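DNA polymerase III beta subunit (Streptococcus pyogenes, PDB 2AVT) probably forms a dimeric, ring-shaped sliding clamp that encircles DNA and keeps the replicative polymerase attached to its template. Local coordinates at residues M275-F279 with F329-I335; T268-R272 with L338-S343; H298-H302 with E313-I317; E148-A152 with R184-R188. All coordinates share one frame. Residue numbers count along the deposited sequence, not the author numbering.

How the contacts relate
Contact 4 comes first along the chain, in the central domain; the other three follow in the C-terminal domain as nested loops, contact 3 inside contact 1 and contact 1 inside contact 2. Contacts 1 and 2, centres 12 Å apart, are two stations along one pair of helices, 268-282 and 331-339. Contact 3 is a hairpin packed under the first helix: Met275 and Leu271 both reach Leu315. Contact 4, its centre about 16 Å from that of contact 1 and 14 Å from that of contact 2, meets helix 331-339 and the chain just after it through Arg184 with Tyr333 and Phe151 with Ala340. A clamp is thus built at several levels: helix on sheet, domain on domain and, through contact 3, subunit on subunit.

Contact 1. Residues M275-F279 with F329-I335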
# COMPACT_ATOMS: atom_id res chain seq x y z
N MET A 275 9.37 -15.64 17.84
CA MET A 275 8.07 -15.24 18.34
C MET A 275 7.08 -14.92 17.23
O MET A 275 5.87 -15.08 17.41
CB MET A 275 8.21 -14.03 19.26
CG MET A 275 9.02 -14.30 20.51
SD MET A 275 8.34 -15.65 21.47
CE MET A 275 9.39 -17.00 20.94
N GLU A 276 7.58 -14.47 16.08
CA GLU A 276 6.69 -14.17 14.96
C GLU A 276 6.05 -15.47 14.46
O GLU A 276 4.88 -15.48 14.08
CB GLU A 276 7.46 -13.44 13.85
CG GLU A 276 7.92 -12.04 14.27
CD GLU A 276 8.79 -11.34 13.23
OE1 GLU A 276 9.57 -12.02 12.54
OE2 GLU A 276 8.70 -10.10 13.13
N ARG A 277 6.82 -16.56 14.47
CA ARG A 277 6.30 -17.85 14.04
C ARG A 277 5.28 -18.34 15.07
O ARG A 277 4.27 -18.94 14.72
CB ARG A 277 7.41 -18.88 13.95
CG ARG A 277 8.48 -18.58 12.95
CD ARG A 277 9.45 -19.74 12.89
NE ARG A 277 10.69 -19.34 12.24
CZ ARG A 277 11.63 -18.59 12.81
NH1 ARG A 277 11.46 -18.16 14.05
NH2 ARG A 277 12.70 -18.24 12.13
N ALA A 278 5.58 -18.09 16.34
CA ALA A 278 4.69 -18.50 17.41
C ALA A 278 3.35 -17.81 17.25
O ALA A 278 2.30 -18.39 17.54
CB ALA A 278 5.31 -18.14 18.76
N PHE A 279 3.39 -16.56 16.79
CA PHE A 279 2.17 -15.78 16.60
C PHE A 279 1.32 -16.34 15.46
O PHE A 279 0.09 -16.35 15.55
CB PHE A 279 2.52 -14.32 16.30
CG PHE A 279 1.31 -13.44 16.13
CD1 PHE A 279 0.39 -13.30 17.15
CD2 PHE A 279 1.10 -12.76 14.94
CE1 PHE A 279 -0.73 -12.50 16.99
CE2 PHE A 279 -0.01 -11.96 14.77
CZ PHE A 279 -0.93 -11.82 15.80
N PHE A 329 2.62 -16.26 27.72
CA PHE A 329 2.25 -14.87 27.49
C PHE A 329 1.81 -14.66 26.04
O PHE A 329 2.10 -15.48 25.17
CB PHE A 329 3.47 -14.00 27.80
CG PHE A 329 4.70 -14.41 27.04
CD1 PHE A 329 4.96 -13.91 25.77
CD2 PHE A 329 5.59 -15.33 27.57
CE1 PHE A 329 6.08 -14.32 25.05
CE2 PHE A 329 6.70 -15.75 26.86
CZ PHE A 329 6.94 -15.24 25.60
N ASN A 330 1.12 -13.56 25.78
CA ASN A 330 0.69 -13.26 24.42
C ASN A 330 1.90 -12.79 23.62
O ASN A 330 2.42 -11.70 23.86
CB ASN A 330 -0.39 -12.18 24.44
CG ASN A 330 -0.81 -11.76 23.04
OD1 ASN A 330 -0.06 -11.10 22.33
ND2 ASN A 330 -2.02 -12.15 22.64
N PRO A 331 2.36 -13.59 22.65
CA PRO A 331 3.52 -13.31 21.79
C PRO A 331 3.59 -11.91 21.14
O PRO A 331 4.66 -11.31 21.10
CB PRO A 331 3.44 -14.42 20.74
CG PRO A 331 2.78 -15.54 21.46
CD PRO A 331 1.70 -14.84 22.24
N THR A 332 2.46 -11.41 20.64
CA THR A 332 2.44 -10.09 20.00
C THR A 332 3.10 -9.03 20.88
O THR A 332 3.77 -8.13 20.39
CB THR A 332 1.00 -9.62 19.71
OG1 THR A 332 0.39 -10.51 18.77
CG2 THR A 332 1.01 -8.21 19.13
N TYR A 333 2.89 -9.15 22.19
CA TYR A 333 3.46 -8.22 23.15
C TYR A 333 4.99 -8.28 23.15
O TYR A 333 5.66 -7.24 23.16
CB TYR A 333 2.92 -8.55 24.54
CG TYR A 333 1.43 -8.27 24.69
CD1 TYR A 333 0.72 -7.63 23.68
CD2 TYR A 333 0.76 -8.59 25.86
CE1 TYR A 333 -0.61 -7.31 23.84
CE2 TYR A 333 -0.57 -8.28 26.03
CZ TYR A 333 -1.25 -7.63 25.02
OH TYR A 333 -2.57 -7.29 25.21
N LEU A 334 5.54 -9.49 23.13
CA LEU A 334 6.98 -9.66 23.11
C LEU A 334 7.54 -9.18 21.78
O LEU A 334 8.58 -8.51 21.73
CB LEU A 334 7.35 -11.13 23.34
CG LEU A 334 8.85 -11.43 23.35
CD1 LEU A 334 9.57 -10.49 24.33
CD2 LEU A 334 9.07 -12.88 23.74
N ILE A 335 6.85 -9.53 20.70
CA ILE A 335 7.26 -9.13 19.36
C ILE A 335 7.42 -7.62 19.29
O ILE A 335 8.45 -7.11 18.84
CB ILE A 335 6.24 -9.61 18.30
CG1 ILE A 335 6.19 -11.14 18.29
CG2 ILE A 335 6.63 -9.08 16.92
CD1 ILE A 335 5.24 -11.74 17.27
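Two helical segments run nearly antiparallel here, 275-279 against 331-335, with N-to-C directions 152° apart and axes that approach to 9.0 Å. The backbones come nearest where Phe279 CA lies 5.9 Å from Pro331 CA, near the N-terminal end of helix 331-339. Ile335 is the main wedge: its CD1 lies 3.4 Å from Met275 O, 3.7 Å from Glu276 CA and 3.9 Å from Phe279 CB, so the side chain fits against a whole turn of the opposing helix. Met275 answers from the other helix, with CG 3.5 Å from Leu334 CD2 and SD 4.4 Å from CZ at the edge of the Phe329 ring. The contact between side chains is thus mainly apolar, and the carboxylate of Glu276 turns to a salt bridge with Arg272 on its own helix. Beneath the pair, Ala278, Phe329 and Pro331 touch Val290 of strand 290-295. Paired helices backed by beta-sheet are the hallmark of a DNA-clamp domain, in which such helices line the inner face of the ring.

Contact 2. Residues T268-R272 with L338-S343; sequences TQSLR and LKAIKS
Leu338 lays its isobutyl group over the first turn of the opposing helix: in the mt rotamer (chi1 -62°, chi2 172°), its CD1 comes 3.6 Å from Arg272 CA and 3.7 Å from Leu271 CG. Segment 268-272 is regular helix, opening at Thr268, with Arg272 N bonded to Thr268 O at 3.2 Å. The other segment is helical at Leu338 and Lys339, then turns, with Ile341 N bonded to Leu338 O at 3.1 Å, and becomes extended at Ile341 (phi/psi -99/115) and again at Ser343 (-67/149). The closest CA pair is Arg272 with Leu338, 6.1 Å apart. Thr268, chi1 m, fills the space beside the turn: its CG2 lies 3.6 Å from Leu338 O and 3.7 Å from Ile341 O, while its OG1 donates a hydrogen bond of 2.8 Å to Ser343 O. Arg272 extends along Lys339, CD to Lys339 N 4.1 Å, before its guanidinium pairs with Glu276. Behind the contact, Leu271 and Leu338 reach Ile348 and Val346, as expected of a clamp domain whose two helices pack on beta-sheet, here on strand 345-350. Leucine packing therefore joins the two helices, whereas the directed bond from Thr268 OG1 to Ser343 O, with backbone bonding to Glu344 beside it, ties the start of one helix to the chain leaving the other.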
# COMPACT_ATOMS: atom_id res chain seq x y z
N THR A 268 18.42 -10.09 20.06
CA THR A 268 17.15 -9.41 19.84
C THR A 268 16.36 -9.87 18.61
O THR A 268 15.18 -10.21 18.71
CB THR A 268 17.36 -7.89 19.75
OG1 THR A 268 17.97 -7.43 20.96
CG2 THR A 268 16.04 -7.17 19.55
N GLN A 269 17.02 -9.89 17.46
CA GLN A 269 16.38 -10.27 16.20
C GLN A 269 15.94 -11.72 16.08
O GLN A 269 14.82 -11.99 15.65
CB GLN A 269 17.30 -9.92 15.03
CG GLN A 269 16.64 -10.10 13.66
CD GLN A 269 17.53 -9.67 12.51
OE1 GLN A 269 18.51 -10.33 12.19
NE2 GLN A 269 17.19 -8.54 11.89
N SER A 270 16.81 -12.66 16.43
CA SER A 270 16.46 -14.08 16.33
C SER A 270 15.27 -14.42 17.21
O SER A 270 14.43 -15.24 16.83
CB SER A 270 17.66 -14.97 16.69
OG SER A 270 17.96 -14.91 18.07
N LEU A 271 15.19 -13.80 18.39
CA LEU A 271 14.08 -14.06 19.30
C LEU A 271 12.78 -13.50 18.73
O LEU A 271 11.70 -14.08 18.91
CB LEU A 271 14.34 -13.44 20.67
CG LEU A 271 13.21 -13.67 21.68
CD1 LEU A 271 12.95 -15.17 21.80
CD2 LEU A 271 13.58 -13.08 23.04
N ARG A 272 12.88 -12.36 18.05
CA ARG A 272 11.71 -11.74 17.45
C ARG A 272 11.19 -12.64 16.35
O ARG A 272 9.98 -12.87 16.24
CB ARG A 272 12.07 -10.36 16.88
CG ARG A 272 10.88 -9.60 16.27
CD ARG A 272 11.21 -8.13 16.02
NE ARG A 272 12.35 -7.96 15.13
CZ ARG A 272 12.34 -8.26 13.83
NH1 ARG A 272 11.24 -8.74 13.26
NH2 ARG A 272 13.43 -8.07 13.10
N LEU A 338 10.37 -6.32 21.37
CA LEU A 338 11.64 -6.59 20.72
C LEU A 338 11.88 -5.63 19.54
O LEU A 338 13.01 -5.23 19.27
CB LEU A 338 11.69 -8.04 20.25
CG LEU A 338 11.58 -9.07 21.39
CD1 LEU A 338 11.44 -10.48 20.85
CD2 LEU A 338 12.81 -8.96 22.29
N LYS A 339 10.81 -5.25 18.86
CA LYS A 339 10.93 -4.34 17.73
C LYS A 339 11.45 -3.00 18.24
O LYS A 339 12.20 -2.32 17.55
CB LYS A 339 9.57 -4.17 17.04
CG LYS A 339 9.63 -3.40 15.73
CD LYS A 339 8.31 -3.48 14.98
CE LYS A 339 8.38 -2.73 13.65
NZ LYS A 339 7.12 -2.88 12.85
N ALA A 340 11.07 -2.65 19.46
CA ALA A 340 11.49 -1.39 20.08
C ALA A 340 12.93 -1.39 20.62
O ALA A 340 13.42 -0.35 21.05
CB ALA A 340 10.54 -1.03 21.19
N ILE A 341 13.60 -2.53 20.60
CA ILE A 341 14.97 -2.62 21.10
C ILE A 341 15.98 -2.57 19.96
O ILE A 341 16.02 -3.46 19.13
CB ILE A 341 15.18 -3.92 21.91
CG1 ILE A 341 14.28 -3.90 23.16
CG2 ILE A 341 16.63 -4.06 22.33
CD1 ILE A 341 14.24 -5.23 23.91
N LYS A 342 16.78 -1.51 19.92
CA LYS A 342 17.77 -1.35 18.87
C LYS A 342 19.04 -2.17 19.09
O LYS A 342 19.74 -2.50 18.13
CB LYS A 342 18.17 0.12 18.71
CG LYS A 342 17.06 1.05 18.26
CD LYS A 342 17.60 2.48 18.18
CE LYS A 342 16.53 3.50 17.78
NZ LYS A 342 17.08 4.89 17.80
N SER A 343 19.33 -2.50 20.34
CA SER A 343 20.54 -3.26 20.66
C SER A 343 20.54 -4.69 20.13
O SER A 343 19.49 -5.33 20.01
CB SER A 343 20.77 -3.30 22.17
OG SER A 343 19.74 -4.01 22.82

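Contact 3. Residues H298-H302 with E313-I317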
# COMPACT_ATOMS: atom_id res chain seq x y z
N HIS A 298 18.68 -25.00 28.11
CA HIS A 298 17.61 -25.50 27.25
C HIS A 298 16.41 -24.57 27.32
O HIS A 298 15.67 -24.57 28.31
CB HIS A 298 17.20 -26.91 27.67
CG HIS A 298 16.11 -27.51 26.84
ND1 HIS A 298 14.92 -26.87 26.61
CD2 HIS A 298 16.03 -28.70 26.19
CE1 HIS A 298 14.14 -27.64 25.86
NE2 HIS A 298 14.80 -28.75 25.59
N ILE A 299 16.24 -23.76 26.28
CA ILE A 299 15.12 -22.83 26.21
C ILE A 299 14.32 -23.16 24.95
O ILE A 299 14.90 -23.30 23.87
CB ILE A 299 15.62 -21.37 26.13
CG1 ILE A 299 16.64 -21.12 27.24
CG2 ILE A 299 14.45 -20.41 26.27
CD1 ILE A 299 16.12 -21.42 28.62
N SER A 300 13.01 -23.29 25.09
CA SER A 300 12.17 -23.63 23.95
C SER A 300 10.81 -22.95 23.97
O SER A 300 10.26 -22.66 25.03
CB SER A 300 11.98 -25.15 23.87
OG SER A 300 11.35 -25.63 25.05
N ALA A 301 10.27 -22.69 22.78
CA ALA A 301 8.97 -22.05 22.62
C ALA A 301 7.97 -23.09 22.15
O ALA A 301 8.29 -23.98 21.36
CB ALA A 301 9.06 -20.92 21.60
N HIS A 302 6.74 -22.99 22.64
CA HIS A 302 5.72 -23.95 22.28
C HIS A 302 4.34 -23.32 22.12
O HIS A 302 3.93 -22.47 22.90
CB HIS A 302 5.65 -25.04 23.36
CG HIS A 302 6.98 -25.61 23.72
ND1 HIS A 302 7.72 -26.39 22.85
CD2 HIS A 302 7.73 -25.49 24.84
CE1 HIS A 302 8.87 -26.71 23.43
NE2 HIS A 302 8.89 -26.18 24.63
N GLU A 313 9.84 -25.08 19.12
CA GLU A 313 11.07 -24.46 18.66
C GLU A 313 12.12 -24.18 19.74
O GLU A 313 11.84 -23.50 20.73
CB GLU A 313 10.73 -23.15 17.94
CG GLU A 313 11.90 -22.51 17.23
CD GLU A 313 11.53 -21.18 16.60
OE1 GLU A 313 10.53 -21.13 15.85
OE2 GLU A 313 12.24 -20.18 16.84
N ASP A 314 13.32 -24.70 19.52
CA ASP A 314 14.45 -24.49 20.44
C ASP A 314 14.98 -23.07 20.22
O ASP A 314 15.26 -22.68 19.09
CB ASP A 314 15.57 -25.49 20.14
CG ASP A 314 15.18 -26.93 20.44
OD1 ASP A 314 14.10 -27.37 19.97
OD2 ASP A 314 15.95 -27.62 21.13
N LEU A 315 15.12 -22.31 21.30
CA LEU A 315 15.62 -20.94 21.19
C LEU A 315 17.10 -20.80 21.55
O LEU A 315 17.53 -21.22 22.62
CB LEU A 315 14.80 -20.01 22.09
CG LEU A 315 13.32 -19.86 21.73
CD1 LEU A 315 12.64 -18.90 22.69
CD2 LEU A 315 13.20 -19.37 20.30
N ASP A 316 17.87 -20.21 20.64
CA ASP A 316 19.29 -19.99 20.86
C ASP A 316 19.41 -18.84 21.85
O ASP A 316 18.65 -17.87 21.78
CB ASP A 316 19.98 -19.63 19.54
CG ASP A 316 21.48 -19.47 19.68
OD1 ASP A 316 21.99 -19.53 20.82
OD2 ASP A 316 22.15 -19.28 18.64
N ILE A 317 20.36 -18.93 22.79
CA ILE A 317 20.52 -17.86 23.77
C ILE A 317 21.96 -17.37 23.89
O ILE A 317 22.90 -18.00 23.40
CB ILE A 317 20.06 -18.30 25.17
CG1 ILE A 317 21.18 -19.09 25.85
CG2 ILE A 317 18.81 -19.15 25.06
CD1 ILE A 317 20.97 -19.25 27.34
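At the apolar centre, Ile299 meets two side chains of the facing segment: its CG1 lies 3.7 Å from Ile317 CG2, and its CG2 4.2 Å from Leu315 CB. Leu315 also reaches along to Ala301, Leu315 CD1 to Ala301 CB at 4.3 Å, and both rest against helix 268-282, Leu315 on Leu271 and Ala274, Ala301 on Met275. Around these groups runs the backbone ladder of a beta hairpin, strands 298-305 and 309-314, with the touching parts 154° apart in direction. Ala301 and Glu313 form an antiparallel hydrogen-bonded pair, Ala301 N to Glu313 O at 2.7 Å and Glu313 N to Ala301 O at 2.9 Å, both close to linear. Ser300 and Asp314 make the adjoining non-hydrogen-bonded pair, their CA atoms 4.3 Å apart, and a CA-H...O contact of 3.2 Å runs from Ser300 CA to Glu313 O. One further bond, Leu315 N to Ile299 O at 2.8 Å, carries the pairing beyond Asp314. The hairpin belongs to an antiparallel sheet of the C-terminal clamp domain, and at Glu313 that sheet continues into a strand of the second subunit. On the face carrying Ser300 and Asp314, Ser300 OG and His302 NE2 share a hydrogen bond of 2.6 Å. Glu313, on the face carrying Ala301, touches Ala274, and its OE1 is hydrogen-bonded to Ser111 OG of the second subunit.

Contact 4. Residues E148-A152 with R184-R188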
# COMPACT_ATOMS: atom_id res chain seq x y z
N GLU A 148 9.91 4.15 21.42
CA GLU A 148 10.04 3.18 22.51
C GLU A 148 8.81 3.08 23.41
O GLU A 148 8.62 2.06 24.08
CB GLU A 148 11.26 3.51 23.39
CG GLU A 148 12.60 3.48 22.66
CD GLU A 148 13.80 3.74 23.57
OE1 GLU A 148 13.70 4.58 24.49
OE2 GLU A 148 14.85 3.12 23.33
N THR A 149 7.96 4.10 23.43
CA THR A 149 6.80 4.07 24.31
C THR A 149 5.41 4.19 23.67
O THR A 149 4.43 3.67 24.21
CB THR A 149 6.90 5.18 25.37
OG1 THR A 149 6.91 6.45 24.72
CG2 THR A 149 8.20 5.04 26.17
N ALA A 150 5.32 4.87 22.53
CA ALA A 150 4.04 5.07 21.86
C ALA A 150 3.19 3.82 21.66
O ALA A 150 2.01 3.80 22.02
CB ALA A 150 4.26 5.76 20.52
N PHE A 151 3.79 2.77 21.11
CA PHE A 151 3.09 1.51 20.84
C PHE A 151 2.46 0.82 22.05
O PHE A 151 1.51 0.05 21.89
CB PHE A 151 4.05 0.54 20.15
CG PHE A 151 5.13 0.01 21.07
CD1 PHE A 151 4.91 -1.13 21.83
CD2 PHE A 151 6.34 0.66 21.18
CE1 PHE A 151 5.88 -1.61 22.69
CE2 PHE A 151 7.32 0.19 22.05
CZ PHE A 151 7.09 -0.95 22.80
N ALA A 152 2.97 1.08 23.24
CA ALA A 152 2.45 0.44 24.45
C ALA A 152 1.15 1.03 24.98
O ALA A 152 0.45 0.38 25.77
CB ALA A 152 3.52 0.45 25.54
N ARG A 184 0.80 -4.66 29.09
CA ARG A 184 2.22 -4.47 28.88
C ARG A 184 2.52 -2.98 29.10
O ARG A 184 1.63 -2.15 29.02
CB ARG A 184 2.60 -4.92 27.46
CG ARG A 184 1.97 -4.14 26.33
CD ARG A 184 1.93 -5.09 25.15
NE ARG A 184 2.01 -4.45 23.84
CZ ARG A 184 1.30 -3.39 23.46
NH1 ARG A 184 0.45 -2.83 24.31
NH2 ARG A 184 1.44 -2.92 22.23
N MET A 185 3.78 -2.68 29.37
CA MET A 185 4.20 -1.32 29.68
C MET A 185 5.61 -1.06 29.20
O MET A 185 6.41 -1.98 29.11
CB MET A 185 4.12 -1.14 31.20
CG MET A 185 4.72 0.14 31.73
SD MET A 185 4.67 0.14 33.54
CE MET A 185 6.09 -0.82 33.88
N SER A 186 5.89 0.21 28.90
CA SER A 186 7.20 0.63 28.43
C SER A 186 7.57 1.93 29.13
O SER A 186 6.75 2.87 29.17
CB SER A 186 7.18 0.85 26.92
OG SER A 186 8.49 1.08 26.44
N GLN A 187 8.78 1.99 29.67
CA GLN A 187 9.26 3.17 30.39
C GLN A 187 10.69 3.62 30.04
O GLN A 187 11.61 2.80 29.91
CB GLN A 187 9.20 2.91 31.89
CG GLN A 187 9.76 4.04 32.74
CD GLN A 187 10.07 3.58 34.16
OE1 GLN A 187 11.05 2.86 34.40
NE2 GLN A 187 9.24 3.99 35.10
N ARG A 188 10.86 4.93 29.92
CA ARG A 188 12.15 5.51 29.60
C ARG A 188 12.47 6.59 30.63
O ARG A 188 11.69 7.53 30.82
CB ARG A 188 12.13 6.13 28.19
CG ARG A 188 13.47 6.73 27.73
CD ARG A 188 14.55 5.66 27.53
NE ARG A 188 15.86 6.24 27.22
CZ ARG A 188 16.17 6.82 26.06
NH1 ARG A 188 15.28 6.90 25.09
NH2 ARG A 188 17.38 7.33 25.89
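Ser186 OG donates a hydrogen bond of 2.6 Å to Glu148 O, satisfying a carbonyl near the C-terminal end of helix 139-149. From there the chain tightens into a 3-10 turn, Ala152 N bonding to Thr149 O at 3.1 Å, while the hydroxyl of Thr149 is bonded to Ile145 O. Strand 184-188 presents every second side chain, Arg184, Ser186 and Arg188, to this helix end, and Ala152 CB packs 3.9 Å from Ser186 CB. Such a helix lying across an antiparallel sheet is the basic unit of the clamp domain; here the sheet runs on from the central into the C-terminal domain through strand 367-372. Arg188 NH1 forms a salt bridge with Glu148 OE1 at 2.9 Å, though its hydrogen-bond geometry is weak. Arg184 NH2 makes a weak bond of 3.0 Å to Phe151 O, and its guanidinium also forms salt bridges to Asp181 and, as the strongest partner, to Glu336 on helix 331-339 of the neighbouring domain.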